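Local coordinates for protein alkaline phosphatase (Thermus thermophilus, PDB 7KWD) that probably hydrolyses phosphate monoesters as a homodimeric alkaline phosphatase that uses zinc and magnesium ions, at residues F44-F49 / L291-V296; G105-N110 / V455-V460; V314-A319 / S436-L441. All blocks are in the same frame, centred on the assembly; numbering follows the deposited sequence.

Interaction 1: F44-F49 / L291-V296; sequences FVYDGF and LAADEV. With MG (magnesium ion), chain D; ZN (zinc ion), chain E.
Ala293 presses its methyl group against two aromatic side chains, Phe44 and Tyr46, of the facing strand. Its CB lies 3.7 Å from Phe44 CZ and 3.6 Å from Tyr46 CZ. In Phe44, chi1 of -170° sets CG anti to the backbone N. Phe44 CE2 lies 3.8 Å from Val296 CG1, about one helical turn past Ala293, and Ala293 O stands at the ring's edge near its plane. The two rings also touch, Tyr46 CE1 lying 3.6 Å above one face of Phe44, toward its rim. This apolar half is tightly packed. Beside it the fit is looser and a water takes over: Tyr46 OH donates to it at 2.7 Å, in the plane of the phenol, and the water donates in turn to Asp294 OD1 at 2.8 Å. The Asp294 carboxylate is itself held by Ala70 N, Leu71 N and Arg67. A type II turn runs from Tyr46 to Phe49; in it Asp47, which takes no part in the contact, binds magnesium through OD2 and zinc through OD1. Strand 40-46 runs between strands 265-271 and 310-325; helix 283-306 also touches Phe44 through Leu297 and Leu300, and Ala293 and Val296 reach strand 265-271.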
ATOM      1  N   PHE A  44       1.020  19.691  -4.178  1.00 22.61           N
ATOM      2  CA  PHE A  44       0.871  19.354  -2.760  1.00 20.37           C
ATOM      3  C   PHE A  44       1.480  17.964  -2.602  1.00 18.90           C
ATOM      4  O   PHE A  44       0.888  16.962  -3.026  1.00 21.35           O
ATOM      5  CB  PHE A  44      -0.598  19.417  -2.345  1.00 23.10           C
ATOM      6  CG  PHE A  44      -0.822  19.311  -0.860  1.00 20.46           C
ATOM      7  CD1 PHE A  44       0.200  19.202   0.036  1.00 22.41           C
ATOM      8  CD2 PHE A  44      -2.147  19.261  -0.372  1.00 22.39           C
ATOM      9  CE1 PHE A  44      -0.016  19.054   1.386  1.00 26.79           C
ATOM     10  CE2 PHE A  44      -2.380  19.151   1.009  1.00 26.82           C
ATOM     11  CZ  PHE A  44      -1.306  19.048   1.886  1.00 27.43           C
ATOM     12  N   VAL A  45       2.681  17.911  -2.027  1.00 21.41           N
ATOM     13  CA  VAL A  45       3.379  16.643  -1.812  1.00 18.14           C
ATOM     14  C   VAL A  45       3.067  16.136  -0.410  1.00 21.85           C
ATOM     15  O   VAL A  45       3.295  16.841   0.575  1.00 21.88           O
ATOM     16  CB  VAL A  45       4.891  16.797  -1.989  1.00 23.42           C
ATOM     17  CG1 VAL A  45       5.582  15.452  -1.722  1.00 20.57           C
ATOM     18  CG2 VAL A  45       5.204  17.343  -3.363  1.00 25.78           C
ATOM     19  N   TYR A  46       2.554  14.904  -0.334  1.00 19.67           N
ATOM     20  CA  TYR A  46       2.450  14.146   0.906  1.00 17.41           C
ATOM     21  C   TYR A  46       3.704  13.273   0.998  1.00 22.95           C
ATOM     22  O   TYR A  46       3.790  12.216   0.387  1.00 22.70           O
ATOM     23  CB  TYR A  46       1.188  13.290   0.889  1.00 21.05           C
ATOM     24  CG  TYR A  46      -0.139  13.961   1.210  1.00 23.50           C
ATOM     25  CD1 TYR A  46      -0.631  15.010   0.440  1.00 21.54           C
ATOM     26  CD2 TYR A  46      -0.952  13.472   2.228  1.00 18.54           C
ATOM     27  CE1 TYR A  46      -1.861  15.568   0.709  1.00 25.32           C
ATOM     28  CE2 TYR A  46      -2.197  14.017   2.495  1.00 23.32           C
ATOM     29  CZ  TYR A  46      -2.642  15.064   1.738  1.00 28.41           C
ATOM     30  OH  TYR A  46      -3.864  15.631   2.014  1.00 25.88           O
ATOM     31  N   ASP A  47       4.704  13.713   1.758  1.00 24.56           N
ATOM     32  CA  ASP A  47       5.968  13.003   1.798  1.00 21.47           C
ATOM     33  C   ASP A  47       5.838  11.724   2.621  1.00 22.82           C
ATOM     34  O   ASP A  47       5.401  11.766   3.765  1.00 21.51           O
ATOM     35  CB  ASP A  47       7.064  13.893   2.378  1.00 21.53           C
ATOM     36  CG  ASP A  47       8.422  13.425   1.985  1.00 25.39           C
ATOM     37  OD1 ASP A  47       8.695  12.241   2.276  1.00 21.85           O
ATOM     38  OD2 ASP A  47       9.187  14.210   1.354  1.00 24.97           O
ATOM     39  N   GLY A  48       6.222  10.598   2.039  1.00 20.40           N
ATOM     40  CA  GLY A  48       6.215   9.326   2.751  1.00 24.33           C
ATOM     41  C   GLY A  48       4.857   8.693   2.973  1.00 22.63           C
ATOM     42  O   GLY A  48       4.740   7.721   3.740  1.00 22.36           O
ATOM     43  N   PHE A  49       3.837   9.157   2.249  1.00 22.07           N
ATOM     44  CA  PHE A  49       2.447   8.808   2.502  1.00 21.76           C
ATOM     45  C   PHE A  49       2.072   7.524   1.782  1.00 23.61           C
ATOM     46  O   PHE A  49       2.106   7.454   0.553  1.00 23.79           O
ATOM     47  CB  PHE A  49       1.563   9.970   2.049  1.00 22.87           C
ATOM     48  CG  PHE A  49       0.084   9.785   2.248  1.00 22.29           C
ATOM     49  CD1 PHE A  49      -0.469   9.776   3.517  1.00 24.74           C
ATOM     50  CD2 PHE A  49      -0.778   9.694   1.131  1.00 22.63           C
ATOM     51  CE1 PHE A  49      -1.842   9.664   3.702  1.00 23.34           C
ATOM     52  CE2 PHE A  49      -2.144   9.571   1.311  1.00 25.24           C
ATOM     53  CZ  PHE A  49      -2.683   9.577   2.590  1.00 26.14           C
ATOM     54  N   LEU A 291      -3.964  14.598   8.985  1.00 22.68           N
ATOM     55  CA  LEU A 291      -5.135  15.430   9.252  1.00 22.60           C
ATOM     56  C   LEU A 291      -4.792  16.907   9.060  1.00 18.75           C
ATOM     57  O   LEU A 291      -5.599  17.676   8.541  1.00 20.35           O
ATOM     58  CB  LEU A 291      -5.678  15.196  10.671  1.00 24.95           C
ATOM     59  CG  LEU A 291      -6.195  13.789  10.936  1.00 24.89           C
ATOM     60  CD1 LEU A 291      -6.856  13.683  12.287  1.00 24.29           C
ATOM     61  CD2 LEU A 291      -7.224  13.345   9.889  1.00 22.15           C
ATOM     62  N   ALA A 292      -3.573  17.301   9.400  1.00 23.39           N
ATOM     63  CA  ALA A 292      -3.171  18.671   9.100  1.00 18.75           C
ATOM     64  C   ALA A 292      -3.125  18.928   7.589  1.00 22.97           C
ATOM     65  O   ALA A 292      -3.491  20.011   7.119  1.00 23.25           O
ATOM     66  CB  ALA A 292      -1.791  18.954   9.699  1.00 22.88           C
ATOM     67  N   ALA A 293      -2.603  17.967   6.828  1.00 22.18           N
ATOM     68  CA  ALA A 293      -2.638  18.080   5.374  1.00 25.61           C
ATOM     69  C   ALA A 293      -4.074  18.193   4.866  1.00 26.45           C
ATOM     70  O   ALA A 293      -4.348  18.940   3.914  1.00 21.54           O
ATOM     71  CB  ALA A 293      -1.967  16.865   4.738  1.00 23.25           C
ATOM     72  N   ASP A 294      -5.006  17.469   5.502  1.00 21.50           N
ATOM     73  CA  ASP A 294      -6.384  17.487   5.031  1.00 23.08           C
ATOM     74  C   ASP A 294      -6.981  18.873   5.170  1.00 26.17           C
ATOM     75  O   ASP A 294      -7.715  19.336   4.288  1.00 24.21           O
ATOM     76  CB  ASP A 294      -7.205  16.437   5.791  1.00 21.39           C
ATOM     77  CG  ASP A 294      -8.318  15.846   4.951  1.00 26.33           C
ATOM     78  OD1 ASP A 294      -8.014  15.153   3.950  1.00 27.80           O
ATOM     79  OD2 ASP A 294      -9.488  16.072   5.288  1.00 25.60           O
ATOM     80  N   GLU A 295      -6.650  19.574   6.246  1.00 20.74           N
ATOM     81  CA  GLU A 295      -7.135  20.948   6.372  1.00 24.05           C
ATOM     82  C   GLU A 295      -6.591  21.813   5.253  1.00 25.03           C
ATOM     83  O   GLU A 295      -7.267  22.729   4.764  1.00 22.61           O
ATOM     84  CB  GLU A 295      -6.733  21.549   7.717  1.00 23.94           C
ATOM     85  CG  GLU A 295      -7.477  20.958   8.897  1.00 33.83           C
ATOM     86  CD  GLU A 295      -7.054  21.602  10.228  1.00 47.76           C
ATOM     87  OE1 GLU A 295      -6.711  20.842  11.168  1.00 54.76           O
ATOM     88  OE2 GLU A 295      -7.052  22.860  10.321  1.00 41.17           O
ATOM     89  N   VAL A 296      -5.340  21.558   4.858  1.00 22.39           N
ATOM     90  CA  VAL A 296      -4.730  22.323   3.768  1.00 24.08           C
ATOM     91  C   VAL A 296      -5.439  22.028   2.458  1.00 20.40           C
ATOM     92  O   VAL A 296      -5.708  22.936   1.659  1.00 22.53           O
ATOM     93  CB  VAL A 296      -3.223  22.018   3.669  1.00 19.35           C
ATOM     94  CG1 VAL A 296      -2.619  22.650   2.400  1.00 20.86           C
ATOM     95  CG2 VAL A 296      -2.488  22.531   4.930  1.00 22.02           C
TER
HETATM   96 MG    MG D 602      10.321  15.929   1.975  1.00 33.75          MG
HETATM   97 ZN    ZN E 603      10.190  11.731   0.743  1.00 37.00          ZN
HETATM   98  O   HOH W   1      -5.333  14.391   3.919  1.00 20.53           O
HETATM   99  O   HOH W   2      11.352  17.770   2.208  1.00 29.14           O
HETATM  100  O   HOH W   3      12.100  15.120   1.999  1.00 33.87           O
HETATM  101  O   HOH W   4      10.067  15.131   4.146  1.00 25.03           O

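Interaction 2: G105-N110 / V455-V460; sequences GVKTVN and VDNTHV
Lys107 reaches Asp456 through a side chain that bends at chi2 (-85°) and then runs extended to NZ, while Asp456 turns its CG anti to the backbone N (chi1 -169°), and the two groups meet tip to tip. The salt bridge is lopsided: Lys107 NZ lies 2.8 Å from Asp456 OD1, on its syn lone pair, and makes a weak bond to OD2 at 3.2 Å. Lys107 NZ also donates to Asn457 OD1 at 2.8 Å, from above the carbonyl plane. Asp456 OD2 also accepts two bonds from Thr458: OG1 donates to its anti lone pair at 2.6 Å, and N reaches it from above the carboxylate plane. The bond from Thr458 N caps the turn that leads into the following helix, so one carboxylate both makes this capping bond and receives the lysine. Alongside, Thr458 CB packs on Gly105 O at 3.5 Å, and Thr458 CG2 lies 3.6 Å from Val106 N. Gly105, with positive phi, is the first residue past helix 95-104. Tyr86 adds its backbone O as acceptor from NZ and a cation-pi contact. The contact thus joins the loop after helix 95-104 to the junction of strand 454-456 with helix 459-468, beside strand 80-84.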
ATOM      1  N   GLY A 105      12.067  15.405 -14.426  1.00 22.38           N
ATOM      2  CA  GLY A 105      11.545  14.470 -15.405  1.00 22.30           C
ATOM      3  C   GLY A 105      12.448  13.302 -15.726  1.00 22.71           C
ATOM      4  O   GLY A 105      12.216  12.614 -16.726  1.00 22.86           O
ATOM      5  N   VAL A 106      13.469  13.056 -14.921  1.00 24.55           N
ATOM      6  CA  VAL A 106      14.428  11.999 -15.184  1.00 20.16           C
ATOM      7  C   VAL A 106      14.772  11.331 -13.860  1.00 19.95           C
ATOM      8  O   VAL A 106      14.665  11.938 -12.786  1.00 22.81           O
ATOM      9  CB  VAL A 106      15.728  12.505 -15.874  1.00 25.12           C
ATOM     10  CG1 VAL A 106      15.449  13.124 -17.194  1.00 23.45           C
ATOM     11  CG2 VAL A 106      16.460  13.479 -14.996  1.00 25.18           C
ATOM     12  N   LYS A 107      15.176  10.075 -13.945  1.00 21.14           N
ATOM     13  CA  LYS A 107      15.615   9.332 -12.774  1.00 22.80           C
ATOM     14  C   LYS A 107      17.023   9.765 -12.434  1.00 26.69           C
ATOM     15  O   LYS A 107      17.862   9.942 -13.330  1.00 26.70           O
ATOM     16  CB  LYS A 107      15.603   7.833 -13.033  1.00 24.76           C
ATOM     17  CG  LYS A 107      14.287   7.304 -13.580  1.00 28.53           C
ATOM     18  CD  LYS A 107      13.330   7.018 -12.441  1.00 26.76           C
ATOM     19  CE  LYS A 107      12.181   6.106 -12.837  1.00 24.85           C
ATOM     20  NZ  LYS A 107      11.104   6.098 -11.780  1.00 24.83           N
ATOM     21  N   THR A 108      17.274   9.961 -11.143  1.00 22.95           N
ATOM     22  CA  THR A 108      18.603  10.274 -10.627  1.00 25.12           C
ATOM     23  C   THR A 108      18.961   9.265  -9.548  1.00 26.94           C
ATOM     24  O   THR A 108      18.152   8.431  -9.133  1.00 25.30           O
ATOM     25  CB  THR A 108      18.681  11.700 -10.066  1.00 25.88           C
ATOM     26  OG1 THR A 108      17.773  11.832  -8.960  1.00 31.42           O
ATOM     27  CG2 THR A 108      18.285  12.681 -11.137  1.00 26.30           C
ATOM     28  N   VAL A 109      20.215   9.309  -9.163  1.00 24.41           N
ATOM     29  CA  VAL A 109      20.715   8.528  -8.046  1.00 26.53           C
ATOM     30  C   VAL A 109      20.279   9.206  -6.759  1.00 33.00           C
ATOM     31  O   VAL A 109      20.241  10.443  -6.677  1.00 30.37           O
ATOM     32  CB  VAL A 109      22.237   8.418  -8.153  1.00 30.03           C
ATOM     33  CG1 VAL A 109      22.794   7.947  -6.845  1.00 40.16           C
ATOM     34  CG2 VAL A 109      22.601   7.487  -9.339  1.00 30.47           C
ATOM     35  N   ASN A 110      19.942   8.402  -5.745  1.00 29.34           N
ATOM     36  CA  ASN A 110      19.527   8.951  -4.457  1.00 31.81           C
ATOM     37  C   ASN A 110      20.602   9.885  -3.926  1.00 40.19           C
ATOM     38  O   ASN A 110      21.783   9.514  -3.883  1.00 34.48           O
ATOM     39  CB  ASN A 110      19.275   7.820  -3.441  1.00 29.13           C
ATOM     40  CG  ASN A 110      18.080   6.921  -3.825  1.00 35.53           C
ATOM     41  OD1 ASN A 110      17.328   7.229  -4.755  1.00 27.34           O
ATOM     42  ND2 ASN A 110      17.912   5.801  -3.097  1.00 32.93           N
ATOM     43  N   VAL A 455       1.573   5.335 -13.696  1.00 18.65           N
ATOM     44  CA  VAL A 455       2.554   6.078 -14.467  1.00 20.11           C
ATOM     45  C   VAL A 455       3.852   6.095 -13.695  1.00 21.81           C
ATOM     46  O   VAL A 455       3.911   5.709 -12.531  1.00 22.42           O
ATOM     47  CB  VAL A 455       2.111   7.517 -14.783  1.00 19.51           C
ATOM     48  CG1 VAL A 455       0.792   7.526 -15.526  1.00 22.85           C
ATOM     49  CG2 VAL A 455       2.071   8.365 -13.531  1.00 21.11           C
ATOM     50  N   ASP A 456       4.889   6.582 -14.342  1.00 20.42           N
ATOM     51  CA  ASP A 456       6.176   6.726 -13.672  1.00 21.18           C
ATOM     52  C   ASP A 456       6.217   8.060 -12.956  1.00 22.73           C
ATOM     53  O   ASP A 456       5.572   9.020 -13.373  1.00 19.37           O
ATOM     54  CB  ASP A 456       7.325   6.616 -14.667  1.00 20.28           C
ATOM     55  CG  ASP A 456       8.662   6.499 -13.983  1.00 23.56           C
ATOM     56  OD1 ASP A 456       8.886   5.469 -13.304  1.00 22.74           O
ATOM     57  OD2 ASP A 456       9.465   7.445 -14.110  1.00 22.47           O
ATOM     58  N   ASN A 457       6.985   8.127 -11.856  1.00 20.32           N
ATOM     59  CA  ASN A 457       7.007   9.400 -11.145  1.00 21.52           C
ATOM     60  C   ASN A 457       7.524  10.524 -12.044  1.00 20.27           C
ATOM     61  O   ASN A 457       7.118  11.687 -11.880  1.00 17.10           O
ATOM     62  CB  ASN A 457       7.775   9.272  -9.823  1.00 20.17           C
ATOM     63  CG  ASN A 457       9.222   8.782  -9.954  1.00 24.95           C
ATOM     64  OD1 ASN A 457       9.742   8.486 -11.035  1.00 22.46           O
ATOM     65  ND2 ASN A 457       9.879   8.700  -8.811  1.00 22.20           N
ATOM     66  N   THR A 458       8.341  10.198 -13.051  1.00 19.56           N
ATOM     67  CA  THR A 458       8.812  11.251 -13.944  1.00 23.50           C
ATOM     68  C   THR A 458       7.672  11.872 -14.736  1.00 24.96           C
ATOM     69  O   THR A 458       7.831  12.950 -15.308  1.00 21.60           O
ATOM     70  CB  THR A 458       9.847  10.741 -14.948  1.00 25.24           C
ATOM     71  OG1 THR A 458       9.355   9.573 -15.630  1.00 18.94           O
ATOM     72  CG2 THR A 458      11.142  10.404 -14.210  1.00 22.48           C
ATOM     73  N   HIS A 459       6.527  11.214 -14.797  1.00 24.50           N
ATOM     74  CA  HIS A 459       5.433  11.796 -15.560  1.00 22.12           C
ATOM     75  C   HIS A 459       4.871  13.034 -14.883  1.00 19.10           C
ATOM     76  O   HIS A 459       4.239  13.873 -15.547  1.00 21.93           O
ATOM     77  CB  HIS A 459       4.329  10.789 -15.773  1.00 27.32           C
ATOM     78  CG  HIS A 459       3.371  11.205 -16.830  1.00 23.32           C
ATOM     79  ND1 HIS A 459       3.771  11.471 -18.122  1.00 25.13           N
ATOM     80  CD2 HIS A 459       2.048  11.475 -16.777  1.00 26.70           C
ATOM     81  CE1 HIS A 459       2.722  11.852 -18.827  1.00 26.42           C
ATOM     82  NE2 HIS A 459       1.665  11.852 -18.038  1.00 27.40           N
ATOM     83  N   VAL A 460       5.093  13.180 -13.571  1.00 18.78           N
ATOM     84  CA  VAL A 460       4.633  14.391 -12.923  1.00 16.66           C
ATOM     85  C   VAL A 460       5.300  15.607 -13.558  1.00 17.23           C
ATOM     86  O   VAL A 460       4.659  16.655 -13.757  1.00 22.20           O
ATOM     87  CB  VAL A 460       4.864  14.316 -11.409  1.00 19.07           C
ATOM     88  CG1 VAL A 460       4.661  15.688 -10.856  1.00 19.90           C
ATOM     89  CG2 VAL A 460       3.921  13.271 -10.822  1.00 21.87           C
TER

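Interaction 3: V314-A319 / S436-L441; sequences VVSDHA and SPVMLL. With ZN (zinc ion), chain E.
His318, whose backbone C touches Val438 CG1 at 3.8 Å, has Asp317 OD1 3.2 Å above one face of its imidazole, toward the rim. At the edges, His318 NE2 binds zinc at 2.2 Å and ND1 donates to Ala319 O at 3.1 Å, close to the ring plane, a pairing that fixes the ring's rotation. The ring also stacks with that of His433. Asp317 OD2 binds the same zinc, and Gly48 N holds its OD1. Both ligands come just after Ser316 in the interrupted strand 310-325, an Asp-His pair carried by the central sheet, as in other alkaline phosphatases. Residues 314-316 pair antiparallel with 438-441. Val314 and Leu441 form the hydrogen-bonded pair, Val314 N reaching Leu441 O at 2.8 Å with a nearly straight bond (172°), and Leu441 N returns one to Val314 O. Val315 and Leu440 are the non-hydrogen-bonded pair, after which Ser316 N bonds to Met439 O at 3.0 Å. Val314 and Leu441 side chains lie side by side, whereas the Met439 chain bends at chi3 (77°) to bring CE 3.9 Å from Val314 CG1. Where the segments part, Val438 CG1 packs against Ala319 CB, and a water links Ala319 N to Ser436 O.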
ATOM      1  N   VAL A 314      -1.952  16.677  -6.303  1.00 20.87           N
ATOM      2  CA  VAL A 314      -1.713  16.105  -4.976  1.00 18.24           C
ATOM      3  C   VAL A 314      -1.034  14.756  -5.176  1.00 22.21           C
ATOM      4  O   VAL A 314      -1.573  13.874  -5.856  1.00 22.67           O
ATOM      5  CB  VAL A 314      -3.009  15.964  -4.169  1.00 23.16           C
ATOM      6  CG1 VAL A 314      -2.719  15.538  -2.743  1.00 23.88           C
ATOM      7  CG2 VAL A 314      -3.740  17.276  -4.173  1.00 20.19           C
ATOM      8  N   VAL A 315       0.148  14.593  -4.593  1.00 21.68           N
ATOM      9  CA  VAL A 315       0.971  13.436  -4.901  1.00 19.49           C
ATOM     10  C   VAL A 315       1.780  13.047  -3.676  1.00 20.89           C
ATOM     11  O   VAL A 315       2.266  13.908  -2.924  1.00 22.04           O
ATOM     12  CB  VAL A 315       1.905  13.726  -6.093  1.00 19.80           C
ATOM     13  CG1 VAL A 315       2.938  14.761  -5.707  1.00 22.23           C
ATOM     14  CG2 VAL A 315       2.550  12.430  -6.613  1.00 20.69           C
ATOM     15  N   SER A 316       1.938  11.747  -3.488  1.00 18.85           N
ATOM     16  CA  SER A 316       2.923  11.242  -2.542  1.00 18.90           C
ATOM     17  C   SER A 316       4.228  10.981  -3.281  1.00 21.66           C
ATOM     18  O   SER A 316       4.212  10.517  -4.432  1.00 19.82           O
ATOM     19  CB  SER A 316       2.433   9.951  -1.884  1.00 20.00           C
ATOM     20  OG  SER A 316       3.505   9.373  -1.145  1.00 26.97           O
ATOM     21  N   ASP A 317       5.372  11.262  -2.626  1.00 23.22           N
ATOM     22  CA  ASP A 317       6.648  11.012  -3.305  1.00 20.36           C
ATOM     23  C   ASP A 317       7.167   9.589  -3.145  1.00 22.20           C
ATOM     24  O   ASP A 317       8.000   9.161  -3.945  1.00 19.77           O
ATOM     25  CB  ASP A 317       7.722  12.017  -2.856  1.00 22.43           C
ATOM     26  CG  ASP A 317       8.145  11.850  -1.437  1.00 22.13           C
ATOM     27  OD1 ASP A 317       7.394  11.309  -0.592  1.00 20.07           O
ATOM     28  OD2 ASP A 317       9.272  12.302  -1.146  1.00 27.02           O
ATOM     29  N   HIS A 318       6.695   8.861  -2.139  1.00 23.78           N
ATOM     30  CA  HIS A 318       6.964   7.441  -1.937  1.00 23.60           C
ATOM     31  C   HIS A 318       6.265   7.054  -0.634  1.00 23.49           C
ATOM     32  O   HIS A 318       5.904   7.918   0.179  1.00 21.47           O
ATOM     33  CB  HIS A 318       8.456   7.119  -1.798  1.00 17.51           C
ATOM     34  CG  HIS A 318       9.100   7.960  -0.760  1.00 27.90           C
ATOM     35  ND1 HIS A 318       8.984   7.690   0.588  1.00 21.41           N
ATOM     36  CD2 HIS A 318       9.753   9.131  -0.855  1.00 29.13           C
ATOM     37  CE1 HIS A 318       9.578   8.638   1.275  1.00 23.41           C
ATOM     38  NE2 HIS A 318      10.067   9.511   0.419  1.00 26.76           N
ATOM     39  N   ALA A 319       6.133   5.754  -0.427  1.00 24.94           N
ATOM     40  CA  ALA A 319       5.630   5.223   0.816  1.00 20.19           C
ATOM     41  C   ALA A 319       6.768   5.058   1.821  1.00 24.36           C
ATOM     42  O   ALA A 319       7.932   4.871   1.449  1.00 22.42           O
ATOM     43  CB  ALA A 319       4.948   3.873   0.583  1.00 24.90           C
ATOM     44  N   SER A 436       6.428   0.551  -2.774  1.00 18.69           N
ATOM     45  CA  SER A 436       5.046   0.579  -3.240  1.00 22.25           C
ATOM     46  C   SER A 436       4.774   1.761  -4.179  1.00 21.34           C
ATOM     47  O   SER A 436       5.179   2.901  -3.892  1.00 22.77           O
ATOM     48  CB  SER A 436       4.123   0.687  -2.012  1.00 22.85           C
ATOM     49  OG  SER A 436       2.814   1.066  -2.415  1.00 37.64           O
ATOM     50  N   PRO A 437       3.985   1.574  -5.220  1.00 22.95           N
ATOM     51  CA  PRO A 437       3.445   2.747  -5.928  1.00 22.34           C
ATOM     52  C   PRO A 437       2.481   3.515  -5.030  1.00 24.66           C
ATOM     53  O   PRO A 437       1.857   2.949  -4.128  1.00 25.85           O
ATOM     54  CB  PRO A 437       2.742   2.146  -7.145  1.00 20.73           C
ATOM     55  CG  PRO A 437       2.522   0.709  -6.809  1.00 27.32           C
ATOM     56  CD  PRO A 437       3.607   0.308  -5.859  1.00 21.52           C
ATOM     57  N   VAL A 438       2.389   4.828  -5.248  1.00 19.22           N
ATOM     58  CA  VAL A 438       1.659   5.702  -4.339  1.00 21.91           C
ATOM     59  C   VAL A 438       0.782   6.681  -5.121  1.00 18.83           C
ATOM     60  O   VAL A 438       0.773   6.717  -6.351  1.00 16.82           O
ATOM     61  CB  VAL A 438       2.614   6.467  -3.398  1.00 25.44           C
ATOM     62  CG1 VAL A 438       3.253   5.475  -2.435  1.00 25.49           C
ATOM     63  CG2 VAL A 438       3.659   7.199  -4.226  1.00 23.26           C
ATOM     64  N   MET A 439       0.042   7.471  -4.350  1.00 18.77           N
ATOM     65  CA  MET A 439      -1.041   8.305  -4.856  1.00 21.93           C
ATOM     66  C   MET A 439      -0.576   9.414  -5.788  1.00 23.05           C
ATOM     67  O   MET A 439       0.383  10.126  -5.514  1.00 21.21           O
ATOM     68  CB  MET A 439      -1.751   8.938  -3.670  1.00 22.11           C
ATOM     69  CG  MET A 439      -2.777   9.989  -4.008  1.00 29.70           C
ATOM     70  SD  MET A 439      -3.482  10.683  -2.503  1.00 25.83           S
ATOM     71  CE  MET A 439      -2.243  11.768  -1.957  1.00 23.79           C
ATOM     72  N   LEU A 440      -1.334   9.599  -6.879  1.00 17.83           N
ATOM     73  CA  LEU A 440      -1.255  10.789  -7.724  1.00 19.01           C
ATOM     74  C   LEU A 440      -2.677  11.228  -8.047  1.00 18.99           C
ATOM     75  O   LEU A 440      -3.467  10.426  -8.559  1.00 22.00           O
ATOM     76  CB  LEU A 440      -0.505  10.515  -9.021  1.00 19.25           C
ATOM     77  CG  LEU A 440      -0.597  11.535 -10.159  1.00 20.05           C
ATOM     78  CD1 LEU A 440       0.012  12.915  -9.821  1.00 25.27           C
ATOM     79  CD2 LEU A 440       0.135  10.964 -11.337  1.00 24.07           C
ATOM     80  N   LEU A 441      -2.975  12.494  -7.782  1.00 20.53           N
ATOM     81  CA  LEU A 441      -4.340  13.007  -7.885  1.00 20.70           C
ATOM     82  C   LEU A 441      -4.344  14.392  -8.510  1.00 21.40           C
ATOM     83  O   LEU A 441      -3.535  15.243  -8.140  1.00 19.81           O
ATOM     84  CB  LEU A 441      -4.995  13.073  -6.500  1.00 19.08           C
ATOM     85  CG  LEU A 441      -6.222  13.948  -6.220  1.00 22.91           C
ATOM     86  CD1 LEU A 441      -7.445  13.313  -6.805  1.00 23.72           C
ATOM     87  CD2 LEU A 441      -6.396  14.072  -4.715  1.00 30.00           C
TER
HETATM   88 ZN    ZN E 603      10.190  11.731   0.743  1.00 37.00          ZN
HETATM   89  O   HOH W   5       7.221   4.046  -2.709  1.00 20.79           O

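In the fold
Interactions 1 and 3 touch, their centres about 11 Å apart: strands 40-46 and 310-325 are neighbours, Tyr46 N probably bonding to Val315 O, and both contacts lead to the same zinc, which Asp47, Asp317 and His318 bind with Ser95. Interaction 2 lies further out, its centre about 12 Å from that of interaction 3 and 21 Å from that of interaction 1, and meets interaction 3 where Val455 and Val460 pack on Leu440. Along the chain interaction 1 closes before interaction 3 opens, interaction 3 is nested within the loop closed by interaction 2, and the segments of 1 and 2 alternate. Interactions 1 and 3 thus unite distant chain parts at one metal site; interaction 2 holds none of its ligands. Interactions 2 and 3 also reach the second subunit.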